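PDB 5HA0: lipocalin AI-4 from Rhodnius prolixus, which probably binds cysteinyl leukotrienes such as leukotriene D4 inside its lipocalin barrel, which would sequester these host mediators. Local coordinates for residues 35-40 with 120-125. Numbering follows the deposited sequence.
With LTD ((5~{S},6~{R},7~{E},9~{E},11~{Z},14~{Z})-6-[(2~{R})-2-azanyl-3-(2-hydroxy-2-oxoethylamino)-3-oxidanylidene-propyl]sulfanyl-5-oxidanyl-icosa-7,9,11,14-tetraenoic acid), chain B.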
loop_
_atom_site.group_PDB
_atom_site.type_symbol
_atom_site.label_atom_id
_atom_site.label_comp_id
_atom_site.label_asym_id
_atom_site.label_seq_id
_atom_site.Cartn_x
_atom_site.Cartn_y
_atom_site.Cartn_z
ATOM N N HIS A 35 6.721 6.020 5.487
ATOM C CA HIS A 35 7.439 5.005 6.263
ATOM C C HIS A 35 7.088 3.615 5.781
ATOM O O HIS A 35 6.015 3.410 5.230
ATOM C CB HIS A 35 7.094 5.072 7.756
ATOM C CG HIS A 35 7.374 6.386 8.403
ATOM N ND1 HIS A 35 6.637 7.522 8.137
ATOM C CD2 HIS A 35 8.263 6.731 9.364
ATOM C CE1 HIS A 35 7.099 8.521 8.867
ATOM N NE2 HIS A 35 8.082 8.066 9.621
ATOM N N SER A 36 7.968 2.652 6.017
ATOM C CA SER A 36 7.644 1.266 5.710
ATOM C C SER A 36 8.455 0.337 6.600
ATOM O O SER A 36 9.508 0.719 7.116
ATOM C CB SER A 36 7.898 0.960 4.233
ATOM O OG SER A 36 9.246 1.213 3.890
ATOM N N ARG A 37 7.971 -0.881 6.797
ATOM C CA ARG A 37 8.696 -1.852 7.606
ATOM C C ARG A 37 10.062 -2.163 6.997
ATOM O O ARG A 37 11.080 -2.146 7.697
ATOM C CB ARG A 37 7.872 -3.139 7.755
ATOM C CG ARG A 37 8.544 -4.178 8.626
ATOM C CD ARG A 37 7.902 -5.559 8.482
ATOM N NE ARG A 37 8.141 -6.086 7.143
ATOM C CZ ARG A 37 7.412 -7.031 6.560
ATOM N NH1 ARG A 37 6.383 -7.576 7.202
ATOM N NH2 ARG A 37 7.714 -7.419 5.330
ATOM N N ASP A 38 10.071 -2.443 5.698
ATOM C CA ASP A 38 11.290 -2.772 4.956
ATOM C C ASP A 38 11.534 -1.635 3.987
ATOM O O ASP A 38 10.585 -1.106 3.417
ATOM C CB ASP A 38 11.155 -4.091 4.173
ATOM C CG ASP A 38 10.785 -5.277 5.043
ATOM O OD1 ASP A 38 10.981 -5.226 6.273
ATOM O OD2 ASP A 38 10.288 -6.274 4.468
ATOM N N SER A 39 12.791 -1.259 3.790
ATOM C CA SER A 39 13.081 -0.183 2.853
ATOM C C SER A 39 14.364 -0.440 2.087
ATOM O O SER A 39 15.220 -1.205 2.519
ATOM C CB SER A 39 13.154 1.161 3.587
ATOM O OG SER A 39 14.192 1.198 4.541
ATOM N N GLU A 40 14.474 0.213 0.939
ATOM C CA GLU A 40 15.665 0.143 0.115
ATOM C C GLU A 40 16.447 1.436 0.253
ATOM O O GLU A 40 15.944 2.410 0.820
ATOM C CB GLU A 40 15.294 -0.079 -1.352
ATOM C CG GLU A 40 14.469 -1.318 -1.615
ATOM C CD GLU A 40 14.397 -1.660 -3.091
ATOM O OE1 GLU A 40 13.729 -0.913 -3.842
ATOM O OE2 GLU A 40 15.015 -2.667 -3.501
ATOM N N LYS A 120 7.194 -10.934 -2.055
ATOM C CA LYS A 120 7.783 -9.870 -1.249
ATOM C C LYS A 120 6.654 -9.037 -0.687
ATOM O O LYS A 120 5.757 -8.646 -1.433
ATOM C CB LYS A 120 8.704 -8.974 -2.079
ATOM C CG LYS A 120 10.050 -9.553 -2.416
ATOM C CD LYS A 120 10.905 -8.462 -3.049
ATOM C CE LYS A 120 12.337 -8.899 -3.212
ATOM N NZ LYS A 120 13.172 -7.795 -3.756
ATOM N N ASP A 121 6.669 -8.773 0.614
ATOM C CA ASP A 121 5.600 -7.973 1.198
ATOM C C ASP A 121 6.153 -6.852 2.070
ATOM O O ASP A 121 7.374 -6.701 2.223
ATOM C CB ASP A 121 4.592 -8.845 1.980
ATOM C CG ASP A 121 5.177 -9.517 3.207
ATOM O OD1 ASP A 121 6.346 -9.279 3.564
ATOM O OD2 ASP A 121 4.425 -10.298 3.841
ATOM N N ASN A 122 5.249 -6.056 2.622
ATOM C CA ASN A 122 5.649 -4.899 3.397
ATOM C C ASN A 122 4.466 -4.337 4.135
ATOM O O ASN A 122 3.314 -4.584 3.751
ATOM C CB ASN A 122 6.243 -3.831 2.479
ATOM C CG ASN A 122 7.380 -3.069 3.117
ATOM O OD1 ASN A 122 7.576 -3.109 4.335
ATOM N ND2 ASN A 122 8.130 -2.341 2.292
ATOM N N PHE A 123 4.748 -3.593 5.199
ATOM C CA PHE A 123 3.732 -2.719 5.778
ATOM C C PHE A 123 4.141 -1.293 5.478
ATOM O O PHE A 123 5.312 -0.925 5.617
ATOM C CB PHE A 123 3.560 -2.950 7.276
ATOM C CG PHE A 123 2.810 -4.211 7.614
ATOM C CD1 PHE A 123 3.476 -5.413 7.754
ATOM C CD2 PHE A 123 1.435 -4.180 7.782
ATOM C CE1 PHE A 123 2.781 -6.576 8.081
ATOM C CE2 PHE A 123 0.739 -5.330 8.094
ATOM C CZ PHE A 123 1.412 -6.526 8.253
ATOM N N LEU A 124 3.161 -0.501 5.062
ATOM C CA LEU A 124 3.399 0.837 4.539
ATOM C C LEU A 124 2.606 1.863 5.319
ATOM O O LEU A 124 1.421 1.667 5.571
ATOM C CB LEU A 124 2.985 0.909 3.068
ATOM C CG LEU A 124 3.524 -0.167 2.123
ATOM C CD1 LEU A 124 2.883 0.001 0.749
ATOM C CD2 LEU A 124 5.025 -0.083 2.014
ATOM N N LEU A 125 3.240 2.967 5.688
ATOM C CA LEU A 125 2.514 4.071 6.281
ATOM C C LEU A 125 2.430 5.219 5.287
ATOM O O LEU A 125 3.460 5.794 4.866
ATOM C CB LEU A 125 3.181 4.549 7.574
ATOM C CG LEU A 125 2.470 5.708 8.276
ATOM C CD1 LEU A 125 1.084 5.284 8.744
ATOM C CD2 LEU A 125 3.300 6.241 9.452
HETATM O O2 LTD B . 5.685 -3.878 -1.081
HETATM C C1 LTD B . 6.883 -3.596 -0.879
HETATM O O1 LTD B . 7.247 -2.457 -0.506
HETATM C C2 LTD B . 7.920 -4.668 -1.087
HETATM C C3 LTD B . 8.737 -4.377 -2.341
HETATM C C4 LTD B . 7.842 -3.978 -3.509
HETATM C C5 LTD B . 8.664 -3.882 -4.787
HETATM O O3 LTD B . 9.551 -2.761 -4.721
HETATM C C6 LTD B . 7.781 -3.759 -6.023
HETATM C C7 LTD B . 6.948 -2.490 -6.002
HETATM C C8 LTD B . 5.608 -2.523 -5.964
HETATM C C9 LTD B . 4.827 -1.282 -5.966
HETATM C C10 LTD B . 3.497 -1.252 -6.084
HETATM C C11 LTD B . 2.823 0.048 -6.094
HETATM C C12 LTD B . 1.506 0.259 -6.195
HETATM C C13 LTD B . 0.457 -0.825 -6.295
HETATM C C14 LTD B . 0.174 -1.412 -4.924
HETATM C C15 LTD B . -0.600 -0.833 -4.002
HETATM C C16 LTD B . -1.299 0.489 -4.223
HETATM C C17 LTD B . -1.170 1.379 -2.990
HETATM C C18 LTD B . -2.091 2.588 -3.118
HETATM C C19 LTD B . -1.812 3.638 -2.054
HETATM C C20 LTD B . -2.764 4.807 -2.204
HETATM O O32 LTD B . 8.640 2.015 -9.128
HETATM C C21 LTD B . 8.417 0.798 -8.978
HETATM O O31 LTD B . 8.177 0.287 -7.867
HETATM C CA3 LTD B . 8.434 -0.108 -10.180
HETATM N N3 LTD B . 8.229 -1.494 -9.791
HETATM C C22 LTD B . 8.694 -2.469 -10.570
HETATM O O33 LTD B . 9.287 -2.231 -11.610
HETATM C CA2 LTD B . 8.472 -3.899 -10.164
HETATM C CB2 LTD B . 7.742 -4.012 -8.829
HETATM S SG2 LTD B . 8.882 -3.769 -7.456
HETATM N N2 LTD B . 9.781 -4.574 -10.084
HETATM O O HOH W 1 4.909 -9.937 6.370
HETATM O O HOH W 2 9.991 -6.491 1.691
#
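Arg37 N donates to Phe123 O at 2.9 Å, the last main-chain bond between the two segments. Before it, His35 and Leu125 form an antiparallel hydrogen-bonded pair, strong from Leu125 N to His35 O (2.8 Å) and weak in return. Ser36 and Leu124 form the non-hydrogen-bonded pair that follows, and Ser36 CA sends a C-H contact to Phe123 O.

Past Ser36 the chain leaves the strand, and the Asn122 amide takes over the pairing. Asn122 OD1 accepts from Asp38 N at 2.9 Å, and Asn122 ND2 donates to Asp38 O at 3.0 Å. Ser36 OG reaches the same carbonyl from the opposite face of its plane. The second N-H of Asn122 ND2 runs almost straight (170°) to carboxylate O1 of the leukotriene, at 2.9 Å. Three bonds thus fix the rotation of the amide.

The charged groups form a network. Arg37 holds Asp38 side-on, NE to OD1 and NH2 to OD2. A bend at chi3 (67°) turns its guanidinium over Asn122 CA. Arg37 NH2 also bridges to Asp121 OD1 at 2.9 Å, with the two planes 59° apart. One water links Arg37 NH1 to Asp121 OD2, which also bonds Tyr109; another joins Asp38 OD2 to Asp121 O.

Van der Waals contacts are fewer. Ser36 CB meets Leu124 CD2 at 3.8 Å. Arg37 NH1 sits at the edge of the Phe123 ring, in its plane, and Leu125 CD2 packs against His35 ND1 at 3.8 Å.

Strands 30-36 and 120-127 are joined here in the antiparallel calyx of a lipocalin, and Asn122, with Arg110 and Lys61, holds the leukotriene in its pocket.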